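Local coordinates for protein putative NADPH-dependent oxidoreductase (Desulfitobacterium hafniense DCB-2, PDB 3DB2) that probably catalyses an NADPH-dependent oxidation or reduction with an N-terminal Rossmann domain and a C-terminal domain of the GFO/IDH/MocA type, on a substrate not yet identified, at residues Lys119-His124 with Gly318-Gly323; Gly123-Arg128 with Val300-Val305; Asn156-Glu161 with Thr233-Pro238. One frame throughout, in Å; residues are numbered along the deposited sequence.

Contact 1 (Lys119-His124 with Gly318-Gly323)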
loop_
_atom_site.group_PDB
_atom_site.type_symbol
_atom_site.label_atom_id
_atom_site.label_comp_id
_atom_site.label_asym_id
_atom_site.label_seq_id
_atom_site.Cartn_x
_atom_site.Cartn_y
_atom_site.Cartn_z
ATOM N N LYS C 119 -33.712 -11.091 -12.870
ATOM C CA LYS C 119 -32.324 -11.364 -12.675
ATOM C C LYS C 119 -31.531 -10.086 -12.999
ATOM O O LYS C 119 -31.814 -9.328 -13.929
ATOM C CB LYS C 119 -31.795 -12.499 -13.536
ATOM C CG LYS C 119 -32.560 -13.802 -13.360
ATOM C CD LYS C 119 -33.043 -13.997 -11.930
ATOM C CE LYS C 119 -33.449 -15.463 -11.746
ATOM N NZ LYS C 119 -33.504 -15.824 -10.301
ATOM N N PHE C 120 -30.511 -9.872 -12.194
ATOM C CA PHE C 120 -29.654 -8.695 -12.291
ATOM C C PHE C 120 -28.211 -9.086 -12.002
ATOM O O PHE C 120 -28.028 -9.716 -10.953
ATOM C CB PHE C 120 -30.152 -7.646 -11.319
ATOM C CG PHE C 120 -29.244 -6.430 -11.211
ATOM C CD1 PHE C 120 -29.436 -5.378 -12.099
ATOM C CD2 PHE C 120 -28.236 -6.327 -10.263
ATOM C CE1 PHE C 120 -28.603 -4.287 -12.048
ATOM C CE2 PHE C 120 -27.399 -5.231 -10.213
ATOM C CZ PHE C 120 -27.602 -4.207 -11.106
ATOM N N LEU C 121 -27.299 -8.645 -12.848
ATOM C CA LEU C 121 -25.854 -8.679 -12.574
ATOM C C LEU C 121 -25.281 -7.306 -12.899
ATOM O O LEU C 121 -25.507 -6.713 -13.960
ATOM C CB LEU C 121 -25.154 -9.824 -13.296
ATOM C CG LEU C 121 -23.650 -10.008 -13.101
ATOM C CD1 LEU C 121 -23.325 -10.398 -11.668
ATOM C CD2 LEU C 121 -23.079 -11.060 -14.053
ATOM N N CYS C 122 -24.500 -6.760 -11.961
ATOM C CA CYS C 122 -23.677 -5.580 -12.241
ATOM C C CYS C 122 -22.254 -6.089 -12.440
ATOM O O CYS C 122 -21.636 -6.589 -11.508
ATOM C CB CYS C 122 -23.772 -4.550 -11.123
ATOM S SG CYS C 122 -22.745 -3.107 -11.463
ATOM N N GLY C 123 -21.702 -6.063 -13.631
ATOM C CA GLY C 123 -20.507 -6.704 -14.039
ATOM C C GLY C 123 -19.220 -6.091 -13.539
ATOM O O GLY C 123 -18.641 -5.247 -14.194
ATOM N N HIS C 124 -18.734 -6.580 -12.399
ATOM C CA HIS C 124 -17.370 -6.439 -11.900
ATOM C C HIS C 124 -16.615 -7.733 -12.208
ATOM O O HIS C 124 -16.713 -8.697 -11.457
ATOM C CB HIS C 124 -17.361 -6.188 -10.400
ATOM C CG HIS C 124 -18.289 -5.134 -9.916
ATOM N ND1 HIS C 124 -19.655 -5.211 -9.959
ATOM C CD2 HIS C 124 -18.002 -3.946 -9.352
ATOM C CE1 HIS C 124 -20.179 -4.124 -9.449
ATOM N NE2 HIS C 124 -19.194 -3.337 -9.068
ATOM N N GLY C 318 -31.922 -19.318 -9.644
ATOM C CA GLY C 318 -30.864 -18.867 -8.775
ATOM C C GLY C 318 -30.561 -17.389 -8.947
ATOM O O GLY C 318 -31.241 -16.619 -9.621
ATOM N N GLU C 319 -29.488 -16.954 -8.297
ATOM C CA GLU C 319 -29.083 -15.570 -8.203
ATOM C C GLU C 319 -27.697 -15.435 -8.822
ATOM O O GLU C 319 -26.859 -16.324 -8.733
ATOM C CB GLU C 319 -28.985 -15.075 -6.766
ATOM N N THR C 320 -27.446 -14.284 -9.425
ATOM C CA THR C 320 -26.088 -14.009 -9.927
ATOM C C THR C 320 -25.156 -13.664 -8.779
ATOM O O THR C 320 -25.620 -13.535 -7.632
ATOM C CB THR C 320 -26.080 -12.834 -10.907
ATOM O OG1 THR C 320 -26.324 -11.648 -10.136
ATOM C CG2 THR C 320 -27.142 -13.046 -11.965
ATOM N N GLU C 321 -23.851 -13.512 -9.048
ATOM C CA GLU C 321 -22.934 -13.342 -7.918
ATOM C C GLU C 321 -22.939 -11.933 -7.353
ATOM O O GLU C 321 -22.539 -11.777 -6.200
ATOM C CB GLU C 321 -21.500 -13.716 -8.313
ATOM C CG GLU C 321 -20.618 -13.997 -7.100
ATOM C CD GLU C 321 -19.248 -14.505 -7.502
ATOM O OE1 GLU C 321 -19.104 -15.139 -8.565
ATOM O OE2 GLU C 321 -18.281 -14.252 -6.769
ATOM N N ILE C 322 -23.333 -10.929 -8.147
ATOM C CA ILE C 322 -23.219 -9.554 -7.737
ATOM C C ILE C 322 -24.509 -8.791 -8.036
ATOM O O ILE C 322 -24.643 -8.210 -9.121
ATOM C CB ILE C 322 -22.083 -8.765 -8.418
ATOM C CG1 ILE C 322 -20.768 -9.506 -8.581
ATOM C CG2 ILE C 322 -21.879 -7.482 -7.630
ATOM C CD1 ILE C 322 -19.654 -8.688 -9.205
ATOM N N GLY C 323 -25.392 -8.822 -7.058
ATOM C CA GLY C 323 -26.677 -8.145 -7.118
ATOM C C GLY C 323 -26.567 -6.656 -6.857
ATOM O O GLY C 323 -25.484 -6.089 -6.674
HETATM O O HOH W 1 -30.184 -12.355 -9.876
#
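Strand 120-123, the last strand of the parallel Rossmann sheet within this chain, has the connection between helices 302-316 and 324-343 along its outer side. Packing is tightest around L121 and I322. L121 sends CG anti to its backbone N (chi1 -179°), and its CD1 comes 3.8 Å from I322 CB while also lying against the hydroxyl of T320; V310 of helix 302-316 touches the same leucine. I322 carries its CG1 arm, anti to the carbonyl carbon, on to H124, where CD1 rests 3.6 Å from ring atom ND1. That nitrogen also donates back to C122 O (2.9 Å), from above the carbonyl plane, which holds the imidazole against its own strand. Beside this apolar patch, C122 N gives an almost straight bond (173°) to I322 O, 3.2 Å away and met nearly along the C=O axis. G323, N-cap residue of helix 324-343, lies at the edge of the F120 ring. Earlier in the loop, T320 turns OG1 into the crowded position between its N and carbonyl carbon (chi1 71°) and donates to a lone pair of F120 O at 2.7 Å. Toward G318 the fit loosens: a water accepts from F120 N and T320 N through two weak bonds, and the exposed G318 is met by the bent chain of K119, whose NZ donates to G318 O at a very short 2.5 Å. E321 points its carboxylate elsewhere, to salt bridges with R127 and R133. One backbone carbonyl and one threonine hydroxyl thus take up C122 N and F120 O, on the strand edge turned away from strand 92-96; the lysine charge, ending on a carbonyl, would probably strengthen that outer bond.

Contact 2 (Gly123-Arg128 with Val300-Val305)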
loop_
_atom_site.group_PDB
_atom_site.type_symbol
_atom_site.label_atom_id
_atom_site.label_comp_id
_atom_site.label_asym_id
_atom_site.label_seq_id
_atom_site.Cartn_x
_atom_site.Cartn_y
_atom_site.Cartn_z
ATOM N N GLY C 123 -21.702 -6.063 -13.631
ATOM C CA GLY C 123 -20.507 -6.704 -14.039
ATOM C C GLY C 123 -19.220 -6.091 -13.539
ATOM O O GLY C 123 -18.641 -5.247 -14.194
ATOM N N HIS C 124 -18.734 -6.580 -12.399
ATOM C CA HIS C 124 -17.370 -6.439 -11.900
ATOM C C HIS C 124 -16.615 -7.733 -12.208
ATOM O O HIS C 124 -16.713 -8.697 -11.457
ATOM C CB HIS C 124 -17.361 -6.188 -10.400
ATOM C CG HIS C 124 -18.289 -5.134 -9.916
ATOM N ND1 HIS C 124 -19.655 -5.211 -9.959
ATOM C CD2 HIS C 124 -18.002 -3.946 -9.352
ATOM C CE1 HIS C 124 -20.179 -4.124 -9.449
ATOM N NE2 HIS C 124 -19.194 -3.337 -9.068
ATOM N N SER C 125 -15.891 -7.817 -13.324
ATOM C CA SER C 125 -15.483 -9.146 -13.789
ATOM C C SER C 125 -14.132 -9.577 -13.269
ATOM O O SER C 125 -13.785 -10.728 -13.473
ATOM C CB SER C 125 -15.460 -9.184 -15.335
ATOM O OG SER C 125 -14.373 -8.405 -15.830
ATOM N N SER C 126 -13.377 -8.682 -12.641
ATOM C CA SER C 126 -12.064 -9.021 -12.097
ATOM C C SER C 126 -12.086 -10.196 -11.129
ATOM O O SER C 126 -11.156 -11.008 -11.079
ATOM C CB SER C 126 -11.430 -7.774 -11.393
ATOM O OG SER C 126 -10.054 -8.010 -11.168
ATOM N N ARG C 127 -13.138 -10.289 -10.301
ATOM C CA ARG C 127 -13.262 -11.341 -9.315
ATOM C C ARG C 127 -13.382 -12.704 -10.009
ATOM O O ARG C 127 -13.120 -13.706 -9.357
ATOM C CB ARG C 127 -14.450 -11.178 -8.366
ATOM C CG ARG C 127 -15.831 -11.189 -8.962
ATOM C CD ARG C 127 -16.879 -11.510 -7.930
ATOM N NE ARG C 127 -17.249 -10.344 -7.118
ATOM C CZ ARG C 127 -18.055 -10.490 -6.059
ATOM N NH1 ARG C 127 -18.518 -11.682 -5.726
ATOM N NH2 ARG C 127 -18.426 -9.474 -5.288
ATOM N N ARG C 128 -13.739 -12.694 -11.283
ATOM C CA ARG C 128 -13.905 -13.918 -12.048
ATOM C C ARG C 128 -12.595 -14.467 -12.602
ATOM O O ARG C 128 -12.533 -15.643 -13.004
ATOM C CB ARG C 128 -14.865 -13.691 -13.217
ATOM C CG ARG C 128 -16.117 -12.911 -12.897
ATOM C CD ARG C 128 -17.329 -13.482 -13.579
ATOM N NE ARG C 128 -18.522 -13.007 -12.894
ATOM C CZ ARG C 128 -19.511 -13.636 -12.309
ATOM N NH1 ARG C 128 -19.556 -14.942 -12.262
ATOM N NH2 ARG C 128 -20.490 -12.930 -11.755
ATOM N N VAL C 300 -9.705 -17.942 -17.022
ATOM C CA VAL C 300 -11.140 -17.782 -17.091
ATOM C C VAL C 300 -11.416 -16.551 -17.944
ATOM O O VAL C 300 -10.809 -15.499 -17.657
ATOM C CB VAL C 300 -11.765 -17.560 -15.694
ATOM C CG1 VAL C 300 -13.268 -17.377 -15.760
ATOM C CG2 VAL C 300 -11.395 -18.710 -14.783
ATOM N N ASP C 301 -12.285 -16.724 -18.921
ATOM C CA ASP C 301 -12.768 -15.668 -19.809
ATOM C C ASP C 301 -13.743 -14.790 -19.008
ATOM O O ASP C 301 -14.955 -14.997 -19.036
ATOM C CB ASP C 301 -13.442 -16.213 -21.064
ATOM C CG ASP C 301 -13.679 -15.125 -22.101
ATOM O OD1 ASP C 301 -13.859 -13.967 -21.679
ATOM O OD2 ASP C 301 -13.667 -15.392 -23.326
ATOM N N HIS C 302 -13.168 -13.836 -18.288
ATOM C CA HIS C 302 -13.898 -13.055 -17.273
ATOM C C HIS C 302 -15.108 -12.346 -17.849
ATOM O O HIS C 302 -16.159 -12.253 -17.207
ATOM C CB HIS C 302 -12.919 -12.117 -16.598
ATOM C CG HIS C 302 -12.225 -11.053 -17.374
ATOM N ND1 HIS C 302 -12.626 -9.728 -17.379
ATOM C CD2 HIS C 302 -11.147 -11.106 -18.188
ATOM C CE1 HIS C 302 -11.819 -9.027 -18.148
ATOM N NE2 HIS C 302 -10.905 -9.843 -18.661
ATOM N N LEU C 303 -14.999 -11.848 -19.088
ATOM C CA LEU C 303 -16.131 -11.069 -19.624
ATOM C C LEU C 303 -17.203 -12.018 -20.135
ATOM O O LEU C 303 -18.408 -11.836 -19.973
ATOM C CB LEU C 303 -15.640 -10.127 -20.733
ATOM C CG LEU C 303 -14.566 -9.120 -20.351
ATOM C CD1 LEU C 303 -14.228 -8.244 -21.550
ATOM C CD2 LEU C 303 -15.034 -8.280 -19.174
ATOM N N ARG C 304 -16.788 -13.111 -20.777
ATOM C CA ARG C 304 -17.743 -14.095 -21.268
ATOM C C ARG C 304 -18.510 -14.782 -20.152
ATOM O O ARG C 304 -19.734 -14.893 -20.191
ATOM C CB ARG C 304 -17.007 -15.165 -22.081
ATOM C CG ARG C 304 -17.883 -16.326 -22.507
ATOM C CD ARG C 304 -17.135 -17.214 -23.499
ATOM N NE ARG C 304 -17.888 -18.430 -23.798
ATOM C CZ ARG C 304 -17.469 -19.417 -24.575
ATOM N NH1 ARG C 304 -16.292 -19.403 -25.167
ATOM N NH2 ARG C 304 -18.247 -20.473 -24.771
ATOM N N VAL C 305 -17.788 -15.244 -19.124
ATOM C CA VAL C 305 -18.458 -16.001 -18.065
ATOM C C VAL C 305 -19.427 -15.124 -17.285
ATOM O O VAL C 305 -20.422 -15.667 -16.784
ATOM C CB VAL C 305 -17.507 -16.694 -17.081
ATOM C CG1 VAL C 305 -16.659 -17.712 -17.818
ATOM C CG2 VAL C 305 -16.653 -15.670 -16.328
#
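The imidazole of H302 meets S125 at its edge: OG lies near the ring plane, 2.7 Å from ND1, and S125 CB sits in the same plane behind it. Beyond the two segments the ring of W261 meets this imidazole with the planes at about 45°, and NE2 on its far side has W261 O and T267 OG1 as hydrogen-bond partners. Both side chains adopt the crowded first torsion, between backbone N and carbonyl carbon (chi1 71° for S125, 63° for H302), so that each turns its polar atom to the other. L303 CD2 packs a methyl group 3.4 Å from S125 OG. One turn on, R128 runs antiparallel past V305, its CD 3.6 Å from V305 CG2; the guanidinium continues to a salt bridge with E309 of helix 302-316. R128 O rests against V300 CG1. Helix 302-316 starts here with D301 as N-cap, its OD1 accepting from R304 N. The contact thus joins the chain leaving the last Rossmann strand, where a 3-10 turn at 126-128 leads to helix 130-140, to the first turn of a helix that arrives much later in sequence. Bonds at both ND1 and NE2 should fix the rotation of the buried imidazole; NE2 faces a carbonyl and so probably carries a proton, while the bond at ND1 fits either direction.

Contact 3 (Asn156-Glu161 with Thr233-Pro238)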
loop_
_atom_site.group_PDB
_atom_site.type_symbol
_atom_site.label_atom_id
_atom_site.label_comp_id
_atom_site.label_asym_id
_atom_site.label_seq_id
_atom_site.Cartn_x
_atom_site.Cartn_y
_atom_site.Cartn_z
ATOM N N ASN C 156 -3.014 4.229 -13.722
ATOM C CA ASN C 156 -2.587 4.455 -15.105
ATOM C C ASN C 156 -2.373 5.958 -15.276
ATOM O O ASN C 156 -2.546 6.761 -14.351
ATOM C CB ASN C 156 -3.571 3.833 -16.071
ATOM C CG ASN C 156 -4.906 4.533 -16.146
ATOM O OD1 ASN C 156 -5.083 5.720 -15.912
ATOM N ND2 ASN C 156 -5.866 3.695 -16.503
ATOM N N GLU C 157 -1.952 6.358 -16.469
ATOM C CA GLU C 157 -1.496 7.734 -16.658
ATOM C C GLU C 157 -2.597 8.606 -17.222
ATOM O O GLU C 157 -2.318 9.699 -17.747
ATOM C CB GLU C 157 -0.273 7.619 -17.575
ATOM C CG GLU C 157 -0.712 7.321 -18.984
ATOM C CD GLU C 157 -0.807 5.865 -19.385
ATOM O OE1 GLU C 157 -0.990 4.970 -18.531
ATOM O OE2 GLU C 157 -0.697 5.627 -20.617
ATOM N N ARG C 158 -3.853 8.181 -17.096
ATOM C CA ARG C 158 -4.952 8.938 -17.707
ATOM C C ARG C 158 -4.992 10.424 -17.370
ATOM O O ARG C 158 -5.285 11.287 -18.229
ATOM C CB ARG C 158 -6.293 8.306 -17.298
ATOM C CG ARG C 158 -7.471 9.180 -17.695
ATOM C CD ARG C 158 -8.056 8.682 -19.001
ATOM N NE ARG C 158 -8.408 7.274 -18.965
ATOM C CZ ARG C 158 -8.559 6.499 -20.029
ATOM N NH1 ARG C 158 -8.399 6.968 -21.261
ATOM N NH2 ARG C 158 -8.880 5.229 -19.869
ATOM N N GLY C 159 -4.710 10.763 -16.112
ATOM C CA GLY C 159 -4.845 12.135 -15.643
ATOM C C GLY C 159 -3.877 13.117 -16.284
ATOM O O GLY C 159 -4.140 14.318 -16.371
ATOM N N LEU C 160 -2.751 12.608 -16.731
ATOM C CA LEU C 160 -1.617 13.365 -17.227
ATOM C C LEU C 160 -1.990 14.020 -18.573
ATOM O O LEU C 160 -1.416 15.059 -18.881
ATOM C CB LEU C 160 -0.401 12.469 -17.393
ATOM C CG LEU C 160 0.189 11.812 -16.140
ATOM C CD1 LEU C 160 1.488 11.090 -16.471
ATOM C CD2 LEU C 160 0.390 12.852 -15.047
ATOM N N GLU C 161 -2.897 13.368 -19.278
ATOM C CA GLU C 161 -3.272 13.780 -20.632
ATOM C C GLU C 161 -4.651 14.432 -20.678
ATOM O O GLU C 161 -4.960 15.150 -21.637
ATOM C CB GLU C 161 -3.271 12.578 -21.582
ATOM C CG GLU C 161 -4.508 12.516 -22.458
ATOM C CD GLU C 161 -4.240 12.349 -23.940
ATOM O OE1 GLU C 161 -3.132 11.904 -24.316
ATOM O OE2 GLU C 161 -5.137 12.663 -24.758
ATOM N N THR C 233 -5.255 4.487 -5.807
ATOM C CA THR C 233 -5.815 4.727 -7.148
ATOM C C THR C 233 -5.133 5.984 -7.679
ATOM O O THR C 233 -5.067 6.996 -6.979
ATOM C CB THR C 233 -7.338 4.883 -7.168
ATOM O OG1 THR C 233 -7.767 5.780 -6.141
ATOM C CG2 THR C 233 -8.004 3.535 -6.923
ATOM N N ASN C 234 -4.559 5.946 -8.866
ATOM C CA ASN C 234 -3.654 7.001 -9.290
ATOM C C ASN C 234 -3.795 7.191 -10.793
ATOM O O ASN C 234 -3.782 6.167 -11.489
ATOM C CB ASN C 234 -2.269 6.526 -8.823
ATOM C CG ASN C 234 -1.218 7.607 -8.919
ATOM O OD1 ASN C 234 -1.230 8.266 -9.952
ATOM N ND2 ASN C 234 -0.373 7.742 -7.890
ATOM N N TRP C 235 -3.944 8.424 -11.243
ATOM C CA TRP C 235 -4.105 8.698 -12.681
ATOM C C TRP C 235 -2.887 9.423 -13.225
ATOM O O TRP C 235 -2.955 10.080 -14.252
ATOM C CB TRP C 235 -5.401 9.485 -12.945
ATOM C CG TRP C 235 -6.557 8.677 -13.458
ATOM C CD1 TRP C 235 -6.564 7.390 -13.934
ATOM C CD2 TRP C 235 -7.928 9.114 -13.555
ATOM N NE1 TRP C 235 -7.804 7.013 -14.299
ATOM C CE2 TRP C 235 -8.682 8.050 -14.086
ATOM C CE3 TRP C 235 -8.624 10.290 -13.257
ATOM C CZ2 TRP C 235 -10.054 8.094 -14.327
ATOM C CZ3 TRP C 235 -9.984 10.325 -13.497
ATOM C CH2 TRP C 235 -10.706 9.253 -14.023
ATOM N N ALA C 236 -1.779 9.326 -12.497
ATOM C CA ALA C 236 -0.582 10.127 -12.743
ATOM C C ALA C 236 0.683 9.308 -12.888
ATOM O O ALA C 236 1.762 9.861 -12.633
ATOM C CB ALA C 236 -0.453 11.111 -11.571
ATOM N N CYS C 237 0.546 8.020 -13.255
ATOM C CA CYS C 237 1.712 7.169 -13.430
ATOM C C CYS C 237 1.483 5.989 -14.358
ATOM O O CYS C 237 0.373 5.626 -14.717
ATOM C CB CYS C 237 2.182 6.672 -12.039
ATOM S SG CYS C 237 0.910 5.661 -11.216
ATOM N N PRO C 238 2.547 5.334 -14.816
ATOM C CA PRO C 238 2.351 4.134 -15.632
ATOM C C PRO C 238 1.481 3.073 -14.961
ATOM O O PRO C 238 1.408 3.011 -13.725
ATOM C CB PRO C 238 3.759 3.607 -15.821
ATOM C CG PRO C 238 4.593 4.853 -15.778
ATOM C CD PRO C 238 3.975 5.678 -14.664
HETATM O O HOH W 2 -8.865 5.022 -16.774
#
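N156, just past strand 147-155, still bonds its strand neighbour: its N donates to N234 O at 3.1 Å, in the carbonyl plane and fairly straight (158°). Its side chain, with CG in the crowded position (chi1 70°), folds back so that OD1 accepts from R158 N, an Asx turn. The amide lies alongside the W235 indole, the planes only 7° apart, and OD1 is 3.0 Å from W235 CD1. E157 lays CB near C237 O. At R158 the chain enters a short, weakly bonded helix. Its CB sits over the five-membered ring of W235, 3.6 Å from the centroid, a CH-pi contact; bends at chi2 and chi3 then stand the guanidinium nearly upright to the indole. One water accepts from R158 NH2, N156 ND2 and, weakly, W235 NE1. Strands 147-155 and 228-234, parallel neighbours in the large mixed sheet of the C-terminal domain, both end here in an Asx turn; in the second, N234 OD1 accepts from A236 N. The second subunit reaches this end of the sheet, where its S148 bonds N234 ND2. G159 N points to W235 O at 2.6 Å, a weak, bent bond; without a side chain G159 can come this close to that oxygen. L160 N donates to E157 O, and L160 CD2 lies 4.0 Å from A236 CB.

In the fold
Contacts 1 and 2 share G123 and H124 and lie about 12 Å apart between centres; both hold the end of the last Rossmann strand and the loop after it against helix 302-316 and the loop that follows it. They touch through E321 and R127. Contact 2 is buried and turns on one side-chain bond, serine to histidine; contact 1, partly buried, grades from apolar packing to a looser end with a bridging water and relies more on backbone carbonyls. Contact 3 is also buried, though its centre lies about 30 Å from that of contact 1, on the opposite side of the chain's centre. It joins strand ends of the C-terminal sheet, within reach of the second subunit.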